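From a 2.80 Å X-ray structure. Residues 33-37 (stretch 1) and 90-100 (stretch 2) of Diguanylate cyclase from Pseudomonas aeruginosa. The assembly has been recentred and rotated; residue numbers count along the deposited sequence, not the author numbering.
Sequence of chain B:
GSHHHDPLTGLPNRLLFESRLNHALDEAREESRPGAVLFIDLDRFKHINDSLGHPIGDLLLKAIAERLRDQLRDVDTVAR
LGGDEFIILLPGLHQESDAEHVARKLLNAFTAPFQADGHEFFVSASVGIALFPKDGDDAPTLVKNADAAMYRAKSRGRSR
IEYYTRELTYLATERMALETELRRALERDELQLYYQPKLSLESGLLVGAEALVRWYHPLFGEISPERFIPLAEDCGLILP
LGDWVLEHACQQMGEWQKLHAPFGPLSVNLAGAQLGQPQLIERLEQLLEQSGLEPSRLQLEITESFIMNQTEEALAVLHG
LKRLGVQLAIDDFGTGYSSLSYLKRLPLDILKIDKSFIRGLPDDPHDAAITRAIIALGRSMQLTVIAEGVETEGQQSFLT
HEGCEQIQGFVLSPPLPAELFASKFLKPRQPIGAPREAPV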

# COMPACT_ATOMS: atom_id res chain seq x y z
N ARG B 33 4.13 49.33 -3.62
CA ARG B 33 3.71 48.17 -4.40
C ARG B 33 4.38 46.91 -3.88
O ARG B 33 5.54 46.94 -3.46
CB ARG B 33 4.06 48.38 -5.88
N PRO B 34 3.65 45.79 -3.90
CA PRO B 34 4.17 44.54 -3.37
C PRO B 34 5.11 43.88 -4.36
O PRO B 34 5.17 44.29 -5.53
CB PRO B 34 2.90 43.70 -3.21
CG PRO B 34 2.06 44.13 -4.37
CD PRO B 34 2.39 45.58 -4.64
N GLY B 35 5.85 42.88 -3.90
CA GLY B 35 6.71 42.11 -4.79
C GLY B 35 7.04 40.76 -4.21
O GLY B 35 6.54 40.40 -3.15
N ALA B 36 7.90 40.01 -4.89
CA ALA B 36 8.21 38.65 -4.45
C ALA B 36 9.62 38.22 -4.81
O ALA B 36 10.15 38.58 -5.86
CB ALA B 36 7.20 37.68 -5.05
N VAL B 37 10.22 37.45 -3.91
CA VAL B 37 11.48 36.79 -4.15
C VAL B 37 11.25 35.29 -3.99
O VAL B 37 10.74 34.84 -2.96
CB VAL B 37 12.56 37.23 -3.15
CG1 VAL B 37 13.84 36.43 -3.36
CG2 VAL B 37 12.83 38.72 -3.28
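Stretch 2, residues 90-100: LPGLHQESDAE

What forms the apolar centre of the contact? It gathers around the methyl group of Ala-36, which is buried and meets three side chains of the second stretch at nearly equal range. Ala-36 CB lies 4.0 Å from Leu-90 CD1, 4.1 Å from Leu-93 CD1 and 4.1 Å from Ala-99 CB. These are ordinary van der Waals distances, so one small side chain is met by three residues spread along stretch 2, Leu-90, Leu-93 and Ala-99. Leu-90 and Leu-93 both adopt the m,t rotamer, and each brings a CD1 methyl to Ala-36. Leu-93 also covers the backbone beside it, with CD1 4.0 Å from Gly-35 C. Ala-99, in the helix, has its CA-to-CB bond directed toward stretch 1, and its methyl group is what meets Ala-36. Val-37, by contrast, points away and takes no part.

How does the backbone hold this centre in register? Leu-90 pairs with Ala-36 as an antiparallel bridge, their CA atoms 5.0 Å apart and their side chains on the same face of the sheet. Two hydrogen bonds close the pair: Leu-90 N donates to Ala-36 O at 2.8 Å and nearly straight, at 169°, while Ala-36 N donates to Leu-90 O at 3.1 Å and 150°. The two chains run in opposite directions here, so the next step along stretch 2 sets Pro-91 beside Gly-35, with 5.2 Å between their CA atoms. Gly-35 is extended and fits closely, its CA 3.4 Å from Leu-90 O. An ideal CB on Gly-35 would lie 3.1 Å from Leu-90 O, a tight approach that glycine avoids.

What happens once stretch 2 leaves the bridge? Pro-91, with phi/psi of -70/-50, breaks from the extended conformation, and its CA-to-CB bond points away from stretch 1. The chain passes through Gly-92, and at Leu-93, again extended, the CA-to-CB bond points toward stretch 1. Pro-34 receives this part of the loop: its CD lies 3.4 Å from Leu-93 O, and its CG lies 4.2 Å from Leu-93 CB. The ring continues the contact along the following backbone, with Pro-34 CG 4.2 Å from His-94 O and 4.3 Å from Gln-95 CA. Pro-34 thus packs against several successive residues without a hydrogen bond.

Where does the contact give way to polar groups? At the outer edge, Pro-34 CB lies 4.3 Å from Glu-96 CG, touching the aliphatic part of an exposed side chain. Beyond it the polar bonds lie within stretch 2. The backbone turns into the helix as Asp-98 N donates to Gln-95 O at 2.7 Å and Ala-99 N to Glu-96 O at 3.0 Å. Asp-98 OD1 accepts from Ser-97 OG at 3.2 Å and, weakly, from Gln-95 N at 3.3 Å. Neither Ser-97 nor Asp-98 reaches stretch 1; their bonds tie together the turn that leads to Ala-99.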

# COMPACT_ATOMS: atom_id res chain seq x y z
N LEU B 90 10.28 39.13 -8.60
CA LEU B 90 9.07 39.62 -9.26
C LEU B 90 8.79 41.03 -8.76
O LEU B 90 8.16 41.22 -7.72
CB LEU B 90 7.89 38.69 -8.97
CG LEU B 90 8.13 37.21 -9.28
CD1 LEU B 90 6.94 36.38 -8.83
CD2 LEU B 90 8.41 36.98 -10.76
N PRO B 91 9.27 42.04 -9.52
CA PRO B 91 9.36 43.44 -9.12
C PRO B 91 8.01 44.13 -9.02
O PRO B 91 7.72 44.78 -8.01
CB PRO B 91 10.18 44.09 -10.25
CG PRO B 91 10.57 42.99 -11.18
CD PRO B 91 9.66 41.84 -10.92
N GLY B 92 7.21 43.99 -10.06
CA GLY B 92 5.89 44.60 -10.09
C GLY B 92 4.81 43.54 -10.04
O GLY B 92 4.71 42.71 -10.94
N LEU B 93 4.02 43.57 -8.97
CA LEU B 93 2.88 42.69 -8.83
C LEU B 93 1.65 43.54 -8.55
O LEU B 93 1.71 44.47 -7.74
CB LEU B 93 3.08 41.72 -7.66
CG LEU B 93 4.12 40.60 -7.77
CD1 LEU B 93 4.01 39.72 -6.54
CD2 LEU B 93 3.94 39.77 -9.04
N HIS B 94 0.54 43.23 -9.21
CA HIS B 94 -0.72 43.89 -8.90
C HIS B 94 -1.08 43.59 -7.45
O HIS B 94 -1.39 44.49 -6.68
CB HIS B 94 -1.83 43.42 -9.84
N GLN B 95 -1.02 42.31 -7.09
CA GLN B 95 -1.34 41.89 -5.73
C GLN B 95 -0.59 40.62 -5.34
O GLN B 95 -0.16 39.84 -6.19
CB GLN B 95 -2.85 41.66 -5.59
N GLU B 96 -0.43 40.41 -4.03
CA GLU B 96 0.27 39.24 -3.50
C GLU B 96 -0.28 37.94 -4.08
O GLU B 96 0.46 36.97 -4.24
CB GLU B 96 0.16 39.21 -1.97
CG GLU B 96 0.89 40.36 -1.28
CD GLU B 96 0.73 40.32 0.23
OE1 GLU B 96 0.15 39.34 0.75
OE2 GLU B 96 1.19 41.27 0.90
N SER B 97 -1.57 37.92 -4.38
CA SER B 97 -2.19 36.76 -5.01
C SER B 97 -1.44 36.39 -6.29
O SER B 97 -1.30 35.21 -6.63
CB SER B 97 -3.66 37.05 -5.32
OG SER B 97 -3.81 38.24 -6.08
N ASP B 98 -0.95 37.41 -7.00
CA ASP B 98 -0.25 37.20 -8.27
C ASP B 98 1.01 36.35 -8.13
O ASP B 98 1.38 35.63 -9.06
CB ASP B 98 0.12 38.55 -8.90
CG ASP B 98 -1.10 39.40 -9.24
OD1 ASP B 98 -2.02 39.49 -8.40
OD2 ASP B 98 -1.13 39.98 -10.35
N ALA B 99 1.67 36.42 -6.98
CA ALA B 99 2.88 35.64 -6.75
C ALA B 99 2.60 34.14 -6.78
O ALA B 99 3.36 33.37 -7.37
CB ALA B 99 3.51 36.03 -5.42
N GLU B 100 1.50 33.74 -6.15
CA GLU B 100 1.08 32.34 -6.14
C GLU B 100 1.00 31.83 -7.57
O GLU B 100 1.52 30.77 -7.90
CB GLU B 100 -0.30 32.19 -5.50
CG GLU B 100 -0.87 30.78 -5.55
CD GLU B 100 -0.46 29.95 -4.34
OE1 GLU B 100 0.15 28.88 -4.54
OE2 GLU B 100 -0.77 30.36 -3.21